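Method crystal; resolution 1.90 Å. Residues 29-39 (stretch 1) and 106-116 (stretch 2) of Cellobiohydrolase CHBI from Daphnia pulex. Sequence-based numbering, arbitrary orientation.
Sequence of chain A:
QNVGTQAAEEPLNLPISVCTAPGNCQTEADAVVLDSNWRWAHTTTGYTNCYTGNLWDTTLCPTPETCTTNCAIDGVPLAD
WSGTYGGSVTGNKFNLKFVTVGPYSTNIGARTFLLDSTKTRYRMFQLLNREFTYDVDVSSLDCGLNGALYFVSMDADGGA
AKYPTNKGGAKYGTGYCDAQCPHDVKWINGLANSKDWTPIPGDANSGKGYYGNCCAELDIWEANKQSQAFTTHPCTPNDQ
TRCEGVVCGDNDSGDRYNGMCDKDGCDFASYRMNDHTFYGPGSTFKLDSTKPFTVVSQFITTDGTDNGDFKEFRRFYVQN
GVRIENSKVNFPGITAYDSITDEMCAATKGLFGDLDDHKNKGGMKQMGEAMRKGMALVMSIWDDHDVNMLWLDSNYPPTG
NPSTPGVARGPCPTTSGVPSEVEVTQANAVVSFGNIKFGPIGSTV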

ATOM      1  N   ALA A  29       6.026  13.605  16.464  1.00 30.20           N
ATOM      2  CA  ALA A  29       4.916  13.026  17.209  1.00 32.89           C
ATOM      3  C   ALA A  29       3.734  12.874  16.300  1.00 32.36           C
ATOM      4  O   ALA A  29       2.812  13.672  16.335  1.00 29.82           O
ATOM      5  N   ASP A  30       3.792  11.844  15.472  1.00 30.82           N
ATOM      6  CA  ASP A  30       2.767  11.565  14.469  1.00 30.90           C
ATOM      7  C   ASP A  30       1.733  10.536  14.974  1.00 29.13           C
ATOM      8  O   ASP A  30       1.745  10.109  16.124  1.00 27.83           O
ATOM      9  N   ALA A  31       0.812  10.116  14.133  1.00 26.46           N
ATOM     10  CA  ALA A  31      -0.271   9.230  14.606  1.00 25.32           C
ATOM     11  C   ALA A  31      -0.796   8.446  13.394  1.00 26.76           C
ATOM     12  O   ALA A  31      -0.464   8.810  12.264  1.00 23.52           O
ATOM     13  N   VAL A  32      -1.502   7.350  13.651  1.00 26.52           N
ATOM     14  CA  VAL A  32      -2.031   6.519  12.572  1.00 27.87           C
ATOM     15  C   VAL A  32      -3.538   6.595  12.558  1.00 27.51           C
ATOM     16  O   VAL A  32      -4.199   6.562  13.648  1.00 27.54           O
ATOM     17  N   VAL A  33      -4.069   6.699  11.332  1.00 25.44           N
ATOM     18  CA  VAL A  33      -5.495   6.827  11.106  1.00 25.53           C
ATOM     19  C   VAL A  33      -6.005   5.738  10.172  1.00 25.70           C
ATOM     20  O   VAL A  33      -5.300   5.306   9.275  1.00 23.13           O
ATOM     21  N   LEU A  34      -7.196   5.260  10.463  1.00 25.04           N
ATOM     22  CA  LEU A  34      -7.839   4.178   9.676  1.00 25.25           C
ATOM     23  C   LEU A  34      -8.543   4.701   8.467  1.00 25.26           C
ATOM     24  O   LEU A  34      -9.243   5.710   8.536  1.00 23.95           O
ATOM     25  N   ASP A  35      -8.365   3.971   7.347  1.00 24.85           N
ATOM     26  CA  ASP A  35      -8.951   4.325   6.077  1.00 23.18           C
ATOM     27  C   ASP A  35     -10.479   4.307   6.201  1.00 23.19           C
ATOM     28  O   ASP A  35     -11.065   3.440   6.849  1.00 22.48           O
ATOM     29  N   SER A  36     -11.108   5.247   5.534  1.00 22.89           N
ATOM     30  CA  SER A  36     -12.573   5.448   5.660  1.00 26.54           C
ATOM     31  C   SER A  36     -13.418   4.257   5.200  1.00 28.25           C
ATOM     32  O   SER A  36     -14.582   4.113   5.631  1.00 29.39           O
ATOM     33  N   ASN A  37     -12.808   3.346   4.397  1.00 28.57           N
ATOM     34  CA  ASN A  37     -13.502   2.105   4.001  1.00 27.34           C
ATOM     35  C   ASN A  37     -13.853   1.232   5.157  1.00 27.25           C
ATOM     36  O   ASN A  37     -14.781   0.411   5.044  1.00 31.13           O
ATOM     37  N   TRP A  38     -13.100   1.312   6.244  1.00 25.88           N
ATOM     38  CA  TRP A  38     -13.332   0.387   7.338  1.00 24.57           C
ATOM     39  C   TRP A  38     -14.288   1.034   8.324  1.00 26.20           C
ATOM     40  O   TRP A  38     -14.577   0.429   9.346  1.00 28.88           O
ATOM     41  N   ARG A  39     -14.769   2.246   8.080  1.00 26.97           N
ATOM     42  CA  ARG A  39     -15.592   2.921   9.089  1.00 28.84           C
ATOM     43  C   ARG A  39     -17.068   2.543   8.912  1.00 32.11           C
ATOM     44  O   ARG A  39     -17.560   2.335   7.798  1.00 30.93           O
ATOM     45  N   THR A 106     -16.424  -9.633  12.598  1.00 42.02           N
ATOM     46  CA  THR A 106     -15.051 -10.045  12.297  1.00 41.35           C
ATOM     47  C   THR A 106     -14.422  -9.105  11.275  1.00 37.15           C
ATOM     48  O   THR A 106     -14.969  -8.914  10.181  1.00 31.29           O
ATOM     49  N   ASN A 107     -13.261  -8.548  11.612  1.00 34.03           N
ATOM     50  CA  ASN A 107     -12.596  -7.644  10.680  1.00 32.24           C
ATOM     51  C   ASN A 107     -11.421  -8.351   9.949  1.00 30.15           C
ATOM     52  O   ASN A 107     -10.621  -9.095  10.563  1.00 28.54           O
ATOM     53  N   ILE A 108     -11.346  -8.164   8.631  1.00 28.79           N
ATOM     54  CA  ILE A 108     -10.335  -8.817   7.856  1.00 31.60           C
ATOM     55  C   ILE A 108      -9.538  -7.737   7.112  1.00 32.51           C
ATOM     56  O   ILE A 108     -10.071  -6.948   6.347  1.00 33.92           O
ATOM     57  N   GLY A 109      -8.259  -7.669   7.407  1.00 29.66           N
ATOM     58  CA  GLY A 109      -7.416  -6.694   6.781  1.00 28.63           C
ATOM     59  C   GLY A 109      -7.563  -5.308   7.335  1.00 27.86           C
ATOM     60  O   GLY A 109      -8.499  -5.006   8.070  1.00 30.41           O
ATOM     61  N   ALA A 110      -6.617  -4.434   6.985  1.00 28.05           N
ATOM     62  CA  ALA A 110      -6.650  -3.048   7.433  1.00 26.47           C
ATOM     63  C   ALA A 110      -5.722  -2.264   6.550  1.00 25.25           C
ATOM     64  O   ALA A 110      -4.700  -2.794   6.100  1.00 23.73           O
ATOM     65  N   ARG A 111      -6.120  -1.029   6.289  1.00 23.75           N
ATOM     66  CA  ARG A 111      -5.292   0.017   5.664  1.00 21.96           C
ATOM     67  C   ARG A 111      -5.311   1.287   6.530  1.00 21.16           C
ATOM     68  O   ARG A 111      -6.365   1.736   6.952  1.00 19.83           O
ATOM     69  N   THR A 112      -4.134   1.801   6.817  1.00 22.67           N
ATOM     70  CA  THR A 112      -3.959   2.952   7.684  1.00 21.78           C
ATOM     71  C   THR A 112      -2.989   3.974   7.067  1.00 21.73           C
ATOM     72  O   THR A 112      -2.127   3.621   6.229  1.00 20.27           O
ATOM     73  N   PHE A 113      -3.098   5.242   7.491  1.00 19.70           N
ATOM     74  CA  PHE A 113      -2.244   6.289   7.006  1.00 19.90           C
ATOM     75  C   PHE A 113      -1.543   7.024   8.156  1.00 21.86           C
ATOM     76  O   PHE A 113      -2.028   7.045   9.256  1.00 21.89           O
ATOM     77  N   LEU A 114      -0.421   7.644   7.860  1.00 21.41           N
ATOM     78  CA  LEU A 114       0.276   8.452   8.878  1.00 22.55           C
ATOM     79  C   LEU A 114      -0.184   9.882   8.857  1.00 23.43           C
ATOM     80  O   LEU A 114      -0.148  10.556   7.835  1.00 23.60           O
ATOM     81  N   LEU A 115      -0.682  10.335  10.003  1.00 23.93           N
ATOM     82  CA  LEU A 115      -1.056  11.714  10.197  1.00 25.02           C
ATOM     83  C   LEU A 115       0.143  12.509  10.790  1.00 27.39           C
ATOM     84  O   LEU A 115       0.980  11.946  11.559  1.00 25.79           O
ATOM     85  N   ASP A 116       0.194  13.803  10.485  1.00 28.54           N
ATOM     86  CA  ASP A 116       1.208  14.705  11.054  1.00 29.51           C
ATOM     87  C   ASP A 116       0.927  15.054  12.529  1.00 31.04           C
ATOM     88  O   ASP A 116      -0.070  14.573  13.109  1.00 29.07           O
TER

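How do the two strands set the stage for their side chains? Strand 29-34 and strand 110-115 run antiparallel and pair directly, with Ala31 opposite Leu115 and Val33 opposite Phe113 in hydrogen-bonded pairs. Val33 N gives its hydrogen to Phe113 O at 2.9 Å, and Phe113 N returns one to Val33 O at 2.8 Å. In the extended backbone of each strand, successive side chains alternate: Ala31, Val33, Phe113 and Leu115 share one face of the sheet, while Val32, Leu34, Thr112 and Leu114 share the other.

Which bumps fill which hollows on these faces? Val33, in the p rotamer, is the central knob of the first face. Its CG1 lies 3.6 Å from Leu115 CG and 4.0 Å from Phe113 CB, so one methyl occupies the space between two neighbours from the opposing strand and also meets the edge of the phenyl ring. Ala31 is small, and its CB stays 4.5 Å from Leu115 CB, a looser fit. On the other face, Leu114 (t, p) brings CD1 to 3.4 Å from Ala31 O and 4.3 Å from Val32 CG1, covering the backbone as well as the valine. Leu34, also t, p, does something similar: its CD1 reaches 3.7 Å from Arg111 O and 4.3 Å from Thr112 CG2.

What holds the charged group just beyond the strand? Asp35, chi1 t, points toward the second stretch and forms a salt bridge with Arg111, OD2 lying 3.0 Å from Arg111 NE; Arg111 NH2 donates to the same oxygen at 3.2 Å. The carboxylate oxygen sits near the guanidinium plane, as suits in-plane N-H donors. The same OD2 is 3.2 Å from Phe113 CZ, at the edge of the m-rotamer phenyl ring. Asp35 OD1 instead accepts from Asn37 N at 2.7 Å and from water 1, whose oxygen is 2.6 Å away. That water also makes a weak hydrogen bond to Arg111 NH2, O to NH2 3.1 Å, bridging the two charged side chains.

Where does the large Trp38 ring go? Projecting from the 3-10 segment in the m rotamer, it spans Asn107 to Arg111 and has the greatest area covered by the partner stretch. NE1 donates to Gly109 O at 2.9 Å, and CD1 comes 3.3 Å from Asn107 OD1 at the ring edge. At the far end of the indole, CZ2 packs 3.7 Å from Ala110 CA and CH2 3.7 Å from Arg111 CB, while CZ3 lies over one face of the arginine's guanidinium.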

ATOM      1  CB  ALA A  29       4.521  13.916  18.404  1.00 34.62           C
ATOM      2  CB  ASP A  30       3.440  11.072  13.194  1.00 32.72           C
ATOM      3  CG  ASP A  30       4.368  12.130  12.524  1.00 33.09           C
ATOM      4  OD1 ASP A  30       4.131  13.346  12.609  1.00 34.66           O
ATOM      5  OD2 ASP A  30       5.351  11.695  11.885  1.00 29.51           O
ATOM      6  CB  ALA A  31      -1.371  10.032  15.231  1.00 26.06           C
ATOM      7  CB  VAL A  32      -1.610   5.029  12.637  1.00 32.26           C
ATOM      8  CG1 VAL A  32      -0.110   4.908  12.756  1.00 36.00           C
ATOM      9  CG2 VAL A  32      -2.190   4.299  13.823  1.00 39.53           C
ATOM     10  CB  VAL A  33      -5.851   8.237  10.604  1.00 26.04           C
ATOM     11  CG1 VAL A  33      -5.230   8.574   9.248  1.00 25.84           C
ATOM     12  CG2 VAL A  33      -7.351   8.440  10.526  1.00 27.61           C
ATOM     13  CB  LEU A  34      -8.809   3.397  10.578  1.00 26.90           C
ATOM     14  CG  LEU A  34      -9.476   2.156   9.945  1.00 29.70           C
ATOM     15  CD1 LEU A  34      -8.482   0.960   9.829  1.00 29.60           C
ATOM     16  CD2 LEU A  34     -10.694   1.825  10.797  1.00 30.28           C
ATOM     17  CB  ASP A  35      -8.502   3.301   5.022  1.00 24.38           C
ATOM     18  CG  ASP A  35      -9.109   3.530   3.667  1.00 24.51           C
ATOM     19  OD1 ASP A  35     -10.290   3.191   3.454  1.00 26.96           O
ATOM     20  OD2 ASP A  35      -8.384   3.945   2.752  1.00 26.82           O
ATOM     21  CB  SER A  36     -12.993   6.751   4.950  1.00 26.54           C
ATOM     22  OG  SER A  36     -12.688   6.734   3.553  1.00 25.25           O
ATOM     23  CB  ASN A  37     -12.712   1.254   2.988  1.00 28.25           C
ATOM     24  CG  ASN A  37     -13.135   1.515   1.536  1.00 29.08           C
ATOM     25  OD1 ASN A  37     -13.423   2.631   1.145  1.00 28.37           O
ATOM     26  ND2 ASN A  37     -13.161   0.471   0.746  1.00 31.47           N
ATOM     27  CB  TRP A  38     -12.020   0.022   8.023  1.00 24.74           C
ATOM     28  CG  TRP A  38     -11.262  -1.065   7.341  1.00 25.27           C
ATOM     29  CD1 TRP A  38     -11.120  -2.292   7.797  1.00 27.31           C
ATOM     30  CD2 TRP A  38     -10.519  -1.004   6.096  1.00 24.93           C
ATOM     31  NE1 TRP A  38     -10.343  -3.050   6.961  1.00 27.70           N
ATOM     32  CE2 TRP A  38      -9.959  -2.288   5.895  1.00 26.31           C
ATOM     33  CE3 TRP A  38     -10.285  -0.020   5.152  1.00 24.08           C
ATOM     34  CZ2 TRP A  38      -9.224  -2.625   4.781  1.00 25.84           C
ATOM     35  CZ3 TRP A  38      -9.531  -0.340   4.065  1.00 23.66           C
ATOM     36  CH2 TRP A  38      -9.009  -1.625   3.871  1.00 23.48           C
ATOM     37  CB  ARG A  39     -15.480   4.418   8.999  1.00 28.21           C
ATOM     38  CG  ARG A  39     -14.119   4.959   9.457  1.00 26.22           C
ATOM     39  CD  ARG A  39     -13.950   6.454   9.205  1.00 26.97           C
ATOM     40  NE  ARG A  39     -12.531   6.786   9.400  1.00 27.12           N
ATOM     41  CZ  ARG A  39     -11.930   6.904  10.588  1.00 28.15           C
ATOM     42  NH1 ARG A  39     -12.628   6.876  11.686  1.00 27.03           N
ATOM     43  NH2 ARG A  39     -10.627   7.135  10.665  1.00 27.74           N
ATOM     44  CB  THR A 106     -15.003 -11.502  11.772  1.00 43.78           C
ATOM     45  OG1 THR A 106     -15.413 -12.367  12.810  1.00 48.76           O
ATOM     46  CG2 THR A 106     -13.566 -11.941  11.433  1.00 42.10           C
ATOM     47  CB  ASN A 107     -12.114  -6.399  11.421  1.00 33.05           C
ATOM     48  CG  ASN A 107     -11.427  -5.438  10.498  1.00 32.96           C
ATOM     49  OD1 ASN A 107     -12.079  -4.661   9.823  1.00 33.80           O
ATOM     50  ND2 ASN A 107     -10.094  -5.507  10.439  1.00 32.49           N
ATOM     51  CB  ILE A 108     -10.934  -9.865   6.917  1.00 34.64           C
ATOM     52  CG1 ILE A 108     -11.682 -10.897   7.761  1.00 37.51           C
ATOM     53  CG2 ILE A 108      -9.870 -10.616   6.096  1.00 34.98           C
ATOM     54  CD1 ILE A 108     -12.249 -12.057   6.996  1.00 42.30           C
ATOM     55  CB  ALA A 110      -6.208  -2.934   8.886  1.00 29.31           C
ATOM     56  CB  ARG A 111      -5.854   0.348   4.303  1.00 21.06           C
ATOM     57  CG  ARG A 111      -5.021   1.342   3.535  1.00 22.02           C
ATOM     58  CD  ARG A 111      -5.329   1.210   2.023  1.00 24.11           C
ATOM     59  NE  ARG A 111      -6.721   1.638   1.795  1.00 25.21           N
ATOM     60  CZ  ARG A 111      -7.565   1.038   0.945  1.00 25.12           C
ATOM     61  NH1 ARG A 111      -7.226  -0.064   0.353  1.00 25.96           N
ATOM     62  NH2 ARG A 111      -8.780   1.544   0.721  1.00 26.45           N
ATOM     63  CB  THR A 112      -3.400   2.527   9.041  1.00 24.98           C
ATOM     64  OG1 THR A 112      -2.081   2.039   8.869  1.00 24.30           O
ATOM     65  CG2 THR A 112      -4.238   1.394   9.653  1.00 26.41           C
ATOM     66  CB  PHE A 113      -3.019   7.343   6.213  1.00 22.01           C
ATOM     67  CG  PHE A 113      -3.947   6.760   5.170  1.00 22.41           C
ATOM     68  CD1 PHE A 113      -3.425   6.050   4.083  1.00 22.30           C
ATOM     69  CD2 PHE A 113      -5.297   6.917   5.283  1.00 23.09           C
ATOM     70  CE1 PHE A 113      -4.306   5.439   3.169  1.00 21.49           C
ATOM     71  CE2 PHE A 113      -6.184   6.318   4.380  1.00 23.85           C
ATOM     72  CZ  PHE A 113      -5.679   5.586   3.325  1.00 22.10           C
ATOM     73  CB  LEU A 114       1.796   8.397   8.711  1.00 21.65           C
ATOM     74  CG  LEU A 114       2.565   8.880   9.921  1.00 21.54           C
ATOM     75  CD1 LEU A 114       2.503   7.849  10.997  1.00 22.35           C
ATOM     76  CD2 LEU A 114       3.995   9.196   9.562  1.00 23.16           C
ATOM     77  CB  LEU A 115      -2.198  11.800  11.201  1.00 27.06           C
ATOM     78  CG  LEU A 115      -3.613  11.421  10.795  1.00 27.20           C
ATOM     79  CD1 LEU A 115      -4.452  11.459  12.043  1.00 30.24           C
ATOM     80  CD2 LEU A 115      -4.216  12.348   9.747  1.00 27.82           C
ATOM     81  CB  ASP A 116       1.362  15.949  10.169  1.00 29.64           C
ATOM     82  CG  ASP A 116       0.186  16.968  10.295  1.00 32.16           C
ATOM     83  OD1 ASP A 116      -0.643  16.849  11.184  1.00 33.37           O
ATOM     84  OD2 ASP A 116       0.115  17.893   9.470  1.00 34.34           O
TER
HETATM   85  O   HOH W   1     -10.825   3.850   0.954  1.00 50.20           O